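Local coordinates for heptaprenyl diphosphate synthase (HEPPP synthase) subunit 1 family protein (Staphylococcus aureus, PDB 5H9D) that probably acts as subunit 1 of a two-component heptaprenyl diphosphate synthase, an enzyme that makes a long-chain isoprenoid diphosphate, at residues Asp90-Ile104 against Lys127-Phe140. Numbering follows the deposited sequence.
Sequences DLSFQNEISKAIVEI and KIETLFPYITLSHF
Phe93 and Phe132 reach across in opposite directions, each a knob in a hole of the other helix, and pin together an antiparallel helical hairpin (axes at 177°) within this all-helical subunit. The Phe132 ring enters among Ile97, Ala100, Ile101 and Ile104; Ala100 CB sits at the ring edge, near the ring plane, and Phe132 CE1 lies 3.7 Å from Ile101 CG1. Ile51 of helix 43-65 touches both Ile101 and Phe132, covering part of this buried side. With CG anti to the backbone N (chi1 170°), the Phe93 ring swings toward helix 118-140 and lies among Ile135, Thr136, His139 and Phe140. Phe140 turns its edge to one face of the Phe93 ring in a T-shaped pair (planes at 71°), while Ile135 CD1 packs at the Phe93 edge and also against Ile97 CG1.

At the start of helix 91-112, Asp90 OD1 caps the helix by accepting from Phe93 N, which approaches from above the carboxylate plane, whereas Asp90 OD2 meets His139 NE2 at the imidazole edge, at a doubtfully short 2.4 Å. The flank bearing Glu96, Lys99 and Lys127 is looser and more polar. Here Glu103 links two lysines: its OE1 pairs with Lys99 NZ 2.6 Å away, and its OE2 with Lys127 NZ at 2.7 Å.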
loop_
_atom_site.group_PDB
_atom_site.type_symbol
_atom_site.label_atom_id
_atom_site.label_comp_id
_atom_site.label_asym_id
_atom_site.label_seq_id
_atom_site.Cartn_x
_atom_site.Cartn_y
_atom_site.Cartn_z
ATOM N N ASP C 90 17.954 -12.504 -4.102
ATOM C CA ASP C 90 18.764 -11.930 -5.180
ATOM C C ASP C 90 18.368 -10.459 -5.278
ATOM O O ASP C 90 17.378 -10.113 -5.924
ATOM C CB ASP C 90 18.465 -12.607 -6.516
ATOM C CG ASP C 90 19.189 -11.942 -7.683
ATOM O OD1 ASP C 90 19.462 -10.716 -7.611
ATOM O OD2 ASP C 90 19.470 -12.645 -8.680
ATOM N N LEU C 91 19.143 -9.591 -4.652
ATOM C CA LEU C 91 18.809 -8.181 -4.659
ATOM C C LEU C 91 18.765 -7.503 -6.034
ATOM O O LEU C 91 17.841 -6.738 -6.304
ATOM C CB LEU C 91 19.748 -7.429 -3.718
ATOM C CG LEU C 91 19.287 -6.013 -3.425
ATOM C CD1 LEU C 91 19.917 -5.539 -2.128
ATOM C CD2 LEU C 91 19.664 -5.122 -4.591
ATOM N N SER C 92 19.742 -7.765 -6.899
ATOM C CA SER C 92 19.748 -7.141 -8.228
ATOM C C SER C 92 18.520 -7.475 -9.057
ATOM O O SER C 92 18.108 -6.676 -9.898
ATOM C CB SER C 92 20.996 -7.536 -9.023
ATOM O OG SER C 92 21.946 -6.485 -8.992
ATOM N N PHE C 93 17.955 -8.661 -8.831
ATOM C CA PHE C 93 16.770 -9.105 -9.550
ATOM C C PHE C 93 15.597 -8.211 -9.197
ATOM O O PHE C 93 14.712 -7.987 -10.027
ATOM C CB PHE C 93 16.446 -10.554 -9.190
ATOM C CG PHE C 93 15.112 -11.028 -9.695
ATOM C CD1 PHE C 93 14.726 -10.798 -11.010
ATOM C CD2 PHE C 93 14.253 -11.727 -8.861
ATOM C CE1 PHE C 93 13.497 -11.262 -11.492
ATOM C CE2 PHE C 93 13.029 -12.196 -9.321
ATOM C CZ PHE C 93 12.647 -11.964 -10.644
ATOM N N GLN C 94 15.603 -7.699 -7.965
ATOM C CA GLN C 94 14.539 -6.817 -7.505
ATOM C C GLN C 94 14.559 -5.436 -8.179
ATOM O O GLN C 94 13.537 -4.741 -8.201
ATOM C CB GLN C 94 14.588 -6.629 -5.993
ATOM C CG GLN C 94 13.309 -5.974 -5.483
ATOM C CD GLN C 94 13.456 -5.355 -4.114
ATOM O OE1 GLN C 94 14.150 -4.346 -3.948
ATOM N NE2 GLN C 94 12.804 -5.953 -3.119
ATOM N N ASN C 95 15.721 -5.052 -8.709
ATOM C CA ASN C 95 15.911 -3.777 -9.403
ATOM C C ASN C 95 15.299 -3.993 -10.771
ATOM O O ASN C 95 14.247 -3.429 -11.095
ATOM C CB ASN C 95 17.417 -3.464 -9.523
ATOM C CG ASN C 95 17.723 -2.100 -10.214
ATOM O OD1 ASN C 95 18.223 -2.074 -11.340
ATOM N ND2 ASN C 95 17.446 -0.981 -9.527
ATOM N N GLU C 96 15.952 -4.838 -11.560
ATOM C CA GLU C 96 15.490 -5.173 -12.906
ATOM C C GLU C 96 13.984 -5.396 -12.963
ATOM O O GLU C 96 13.299 -4.899 -13.855
ATOM C CB GLU C 96 16.179 -6.449 -13.388
ATOM C CG GLU C 96 17.667 -6.318 -13.607
ATOM C CD GLU C 96 17.980 -5.641 -14.936
ATOM O OE1 GLU C 96 17.705 -4.415 -15.054
ATOM O OE2 GLU C 96 18.486 -6.337 -15.862
ATOM N N ILE C 97 13.477 -6.155 -11.999
ATOM C CA ILE C 97 12.064 -6.485 -11.953
ATOM C C ILE C 97 11.152 -5.300 -11.603
ATOM O O ILE C 97 10.085 -5.153 -12.205
ATOM C CB ILE C 97 11.838 -7.721 -11.018
ATOM C CG1 ILE C 97 11.306 -8.894 -11.842
ATOM C CG2 ILE C 97 10.877 -7.410 -9.910
ATOM C CD1 ILE C 97 9.928 -8.665 -12.442
ATOM N N SER C 98 11.558 -4.445 -10.663
ATOM C CA SER C 98 10.694 -3.314 -10.333
ATOM C C SER C 98 10.854 -2.251 -11.389
ATOM O O SER C 98 9.980 -1.407 -11.553
ATOM C CB SER C 98 10.960 -2.739 -8.931
ATOM O OG SER C 98 12.287 -2.297 -8.753
ATOM N N LYS C 99 11.962 -2.309 -12.125
ATOM C CA LYS C 99 12.196 -1.365 -13.220
ATOM C C LYS C 99 11.169 -1.715 -14.310
ATOM O O LYS C 99 10.684 -0.841 -15.044
ATOM C CB LYS C 99 13.628 -1.526 -13.750
ATOM C CG LYS C 99 13.923 -0.817 -15.078
ATOM C CD LYS C 99 14.513 -1.776 -16.183
ATOM C CE LYS C 99 13.473 -2.736 -16.855
ATOM N NZ LYS C 99 12.365 -2.069 -17.628
ATOM N N ALA C 100 10.835 -3.006 -14.382
ATOM C CA ALA C 100 9.870 -3.527 -15.347
ATOM C C ALA C 100 8.433 -3.204 -14.932
ATOM O O ALA C 100 7.609 -2.816 -15.786
ATOM C CB ALA C 100 10.050 -5.045 -15.513
ATOM N N ILE C 101 8.126 -3.359 -13.643
ATOM C CA ILE C 101 6.796 -3.041 -13.182
ATOM C C ILE C 101 6.426 -1.563 -13.440
ATOM O O ILE C 101 5.355 -1.286 -13.974
ATOM C CB ILE C 101 6.609 -3.384 -11.674
ATOM C CG1 ILE C 101 6.757 -4.901 -11.463
ATOM C CG2 ILE C 101 5.190 -3.019 -11.229
ATOM C CD1 ILE C 101 6.721 -5.336 -10.025
ATOM N N VAL C 102 7.284 -0.605 -13.098
ATOM C CA VAL C 102 6.875 0.777 -13.370
ATOM C C VAL C 102 6.700 0.989 -14.868
ATOM O O VAL C 102 5.802 1.697 -15.282
ATOM C CB VAL C 102 7.851 1.909 -12.743
ATOM C CG1 VAL C 102 8.951 1.306 -11.915
ATOM C CG2 VAL C 102 8.390 2.822 -13.822
ATOM N N GLU C 103 7.523 0.343 -15.678
ATOM C CA GLU C 103 7.415 0.488 -17.128
ATOM C C GLU C 103 6.112 -0.073 -17.701
ATOM O O GLU C 103 5.423 0.564 -18.519
ATOM C CB GLU C 103 8.605 -0.179 -17.801
ATOM C CG GLU C 103 8.464 -0.247 -19.298
ATOM C CD GLU C 103 9.767 -0.534 -19.995
ATOM O OE1 GLU C 103 10.591 -1.278 -19.412
ATOM O OE2 GLU C 103 9.955 -0.019 -21.126
ATOM N N ILE C 104 5.792 -1.294 -17.283
ATOM C CA ILE C 104 4.547 -1.922 -17.712
ATOM C C ILE C 104 3.418 -0.944 -17.424
ATOM O O ILE C 104 2.604 -0.664 -18.312
ATOM C CB ILE C 104 4.294 -3.221 -16.943
ATOM C CG1 ILE C 104 5.281 -4.299 -17.414
ATOM C CG2 ILE C 104 2.862 -3.661 -17.118
ATOM C CD1 ILE C 104 5.389 -4.445 -18.954
ATOM N N LYS C 127 6.355 -5.750 -24.850
ATOM C CA LYS C 127 6.854 -5.456 -23.507
ATOM C C LYS C 127 5.842 -5.900 -22.473
ATOM O O LYS C 127 6.138 -6.770 -21.636
ATOM C CB LYS C 127 7.075 -3.955 -23.319
ATOM C CG LYS C 127 8.198 -3.307 -24.105
ATOM C CD LYS C 127 9.512 -3.441 -23.435
ATOM C CE LYS C 127 10.499 -2.554 -24.131
ATOM N NZ LYS C 127 10.937 -1.428 -23.240
ATOM N N ILE C 128 4.653 -5.303 -22.510
ATOM C CA ILE C 128 3.643 -5.682 -21.538
ATOM C C ILE C 128 3.460 -7.213 -21.489
ATOM O O ILE C 128 3.373 -7.820 -20.410
ATOM C CB ILE C 128 2.275 -5.033 -21.856
ATOM C CG1 ILE C 128 2.311 -3.541 -21.552
ATOM C CG2 ILE C 128 1.184 -5.720 -21.103
ATOM C CD1 ILE C 128 1.067 -2.795 -22.050
ATOM N N GLU C 129 3.443 -7.851 -22.653
ATOM C CA GLU C 129 3.222 -9.282 -22.687
ATOM C C GLU C 129 4.381 -10.242 -22.436
ATOM O O GLU C 129 4.145 -11.390 -22.151
ATOM C CB GLU C 129 2.577 -9.638 -23.993
ATOM C CG GLU C 129 1.437 -10.552 -23.791
ATOM C CD GLU C 129 0.266 -9.857 -23.159
ATOM O OE1 GLU C 129 -0.239 -8.877 -23.766
ATOM O OE2 GLU C 129 -0.143 -10.297 -22.055
ATOM N N THR C 130 5.619 -9.767 -22.499
ATOM C CA THR C 130 6.795 -10.626 -22.329
ATOM C C THR C 130 7.794 -10.191 -21.260
ATOM O O THR C 130 8.539 -11.010 -20.729
ATOM C CB THR C 130 7.597 -10.723 -23.668
ATOM O OG1 THR C 130 7.986 -9.405 -24.095
ATOM C CG2 THR C 130 6.760 -11.373 -24.757
ATOM N N LEU C 131 7.800 -8.892 -20.967
ATOM C CA LEU C 131 8.708 -8.282 -19.999
ATOM C C LEU C 131 8.890 -9.041 -18.701
ATOM O O LEU C 131 10.026 -9.326 -18.334
ATOM C CB LEU C 131 8.254 -6.860 -19.710
ATOM C CG LEU C 131 9.295 -5.850 -19.221
ATOM C CD1 LEU C 131 10.526 -5.877 -20.138
ATOM C CD2 LEU C 131 8.664 -4.445 -19.186
ATOM N N PHE C 132 7.822 -9.392 -17.990
ATOM C CA PHE C 132 8.053 -10.116 -16.747
ATOM C C PHE C 132 8.746 -11.446 -16.954
ATOM O O PHE C 132 9.723 -11.732 -16.282
ATOM C CB PHE C 132 6.767 -10.316 -15.948
ATOM C CG PHE C 132 6.210 -9.038 -15.396
ATOM C CD1 PHE C 132 7.068 -7.990 -15.047
ATOM C CD2 PHE C 132 4.831 -8.858 -15.267
ATOM C CE1 PHE C 132 6.568 -6.788 -14.591
ATOM C CE2 PHE C 132 4.324 -7.654 -14.806
ATOM C CZ PHE C 132 5.199 -6.613 -14.469
ATOM N N PRO C 133 8.244 -12.289 -17.865
ATOM C CA PRO C 133 8.954 -13.561 -18.038
ATOM C C PRO C 133 10.330 -13.365 -18.674
ATOM O O PRO C 133 11.297 -13.999 -18.258
ATOM C CB PRO C 133 8.000 -14.394 -18.903
ATOM C CG PRO C 133 7.119 -13.388 -19.556
ATOM C CD PRO C 133 6.920 -12.328 -18.505
ATOM N N TYR C 134 10.424 -12.473 -19.660
ATOM C CA TYR C 134 11.697 -12.206 -20.324
ATOM C C TYR C 134 12.794 -11.946 -19.319
ATOM O O TYR C 134 13.833 -12.594 -19.377
ATOM C CB TYR C 134 11.594 -11.004 -21.280
ATOM C CG TYR C 134 12.935 -10.492 -21.810
ATOM C CD1 TYR C 134 13.789 -9.738 -21.000
ATOM C CD2 TYR C 134 13.356 -10.777 -23.112
ATOM C CE1 TYR C 134 15.026 -9.285 -21.469
ATOM C CE2 TYR C 134 14.601 -10.325 -23.592
ATOM C CZ TYR C 134 15.427 -9.582 -22.760
ATOM O OH TYR C 134 16.660 -9.149 -23.196
ATOM N N ILE C 135 12.576 -11.006 -18.400
ATOM C CA ILE C 135 13.605 -10.684 -17.413
ATOM C C ILE C 135 13.701 -11.715 -16.273
ATOM O O ILE C 135 14.737 -11.819 -15.622
ATOM C CB ILE C 135 13.433 -9.217 -16.809
ATOM C CG1 ILE C 135 12.716 -9.261 -15.476
ATOM C CG2 ILE C 135 12.622 -8.331 -17.715
ATOM C CD1 ILE C 135 13.639 -9.396 -14.335
ATOM N N THR C 136 12.646 -12.482 -16.021
ATOM C CA THR C 136 12.742 -13.464 -14.950
ATOM C C THR C 136 13.637 -14.597 -15.438
ATOM O O THR C 136 14.611 -14.952 -14.769
ATOM C CB THR C 136 11.379 -14.070 -14.536
ATOM O OG1 THR C 136 10.343 -13.083 -14.591
ATOM C CG2 THR C 136 11.470 -14.558 -13.101
ATOM N N LEU C 137 13.307 -15.151 -16.607
ATOM C CA LEU C 137 14.079 -16.241 -17.218
ATOM C C LEU C 137 15.521 -15.790 -17.524
ATOM O O LEU C 137 16.488 -16.429 -17.102
ATOM C CB LEU C 137 13.421 -16.707 -18.529
ATOM C CG LEU C 137 11.954 -17.177 -18.619
ATOM C CD1 LEU C 137 11.520 -17.215 -20.078
ATOM C CD2 LEU C 137 11.776 -18.546 -17.987
ATOM N N SER C 138 15.662 -14.678 -18.241
ATOM C CA SER C 138 16.981 -14.165 -18.613
ATOM C C SER C 138 17.829 -13.578 -17.480
ATOM O O SER C 138 18.670 -12.705 -17.704
ATOM C CB SER C 138 16.832 -13.126 -19.730
ATOM O OG SER C 138 16.083 -12.017 -19.289
ATOM N N HIS C 139 17.617 -14.056 -16.263
ATOM C CA HIS C 139 18.388 -13.571 -15.129
ATOM C C HIS C 139 18.949 -14.754 -14.368
ATOM O O HIS C 139 19.964 -14.644 -13.684
ATOM C CB HIS C 139 17.507 -12.754 -14.197
ATOM C CG HIS C 139 18.210 -12.296 -12.957
ATOM N ND1 HIS C 139 19.037 -11.193 -12.934
ATOM C CD2 HIS C 139 18.213 -12.797 -11.699
ATOM C CE1 HIS C 139 19.516 -11.033 -11.713
ATOM N NE2 HIS C 139 19.032 -11.994 -10.946
ATOM N N PHE C 140 18.264 -15.885 -14.513
ATOM C CA PHE C 140 18.622 -17.132 -13.848
ATOM C C PHE C 140 19.133 -18.195 -14.829
ATOM O O PHE C 140 20.090 -18.911 -14.532
ATOM C CB PHE C 140 17.399 -17.668 -13.089
ATOM C CG PHE C 140 16.880 -16.734 -12.023
ATOM C CD1 PHE C 140 17.615 -16.508 -10.859
ATOM C CD2 PHE C 140 15.664 -16.078 -12.188
ATOM C CE1 PHE C 140 17.147 -15.645 -9.874
ATOM C CE2 PHE C 140 15.188 -15.213 -11.213
ATOM C CZ PHE C 140 15.931 -14.995 -10.052
#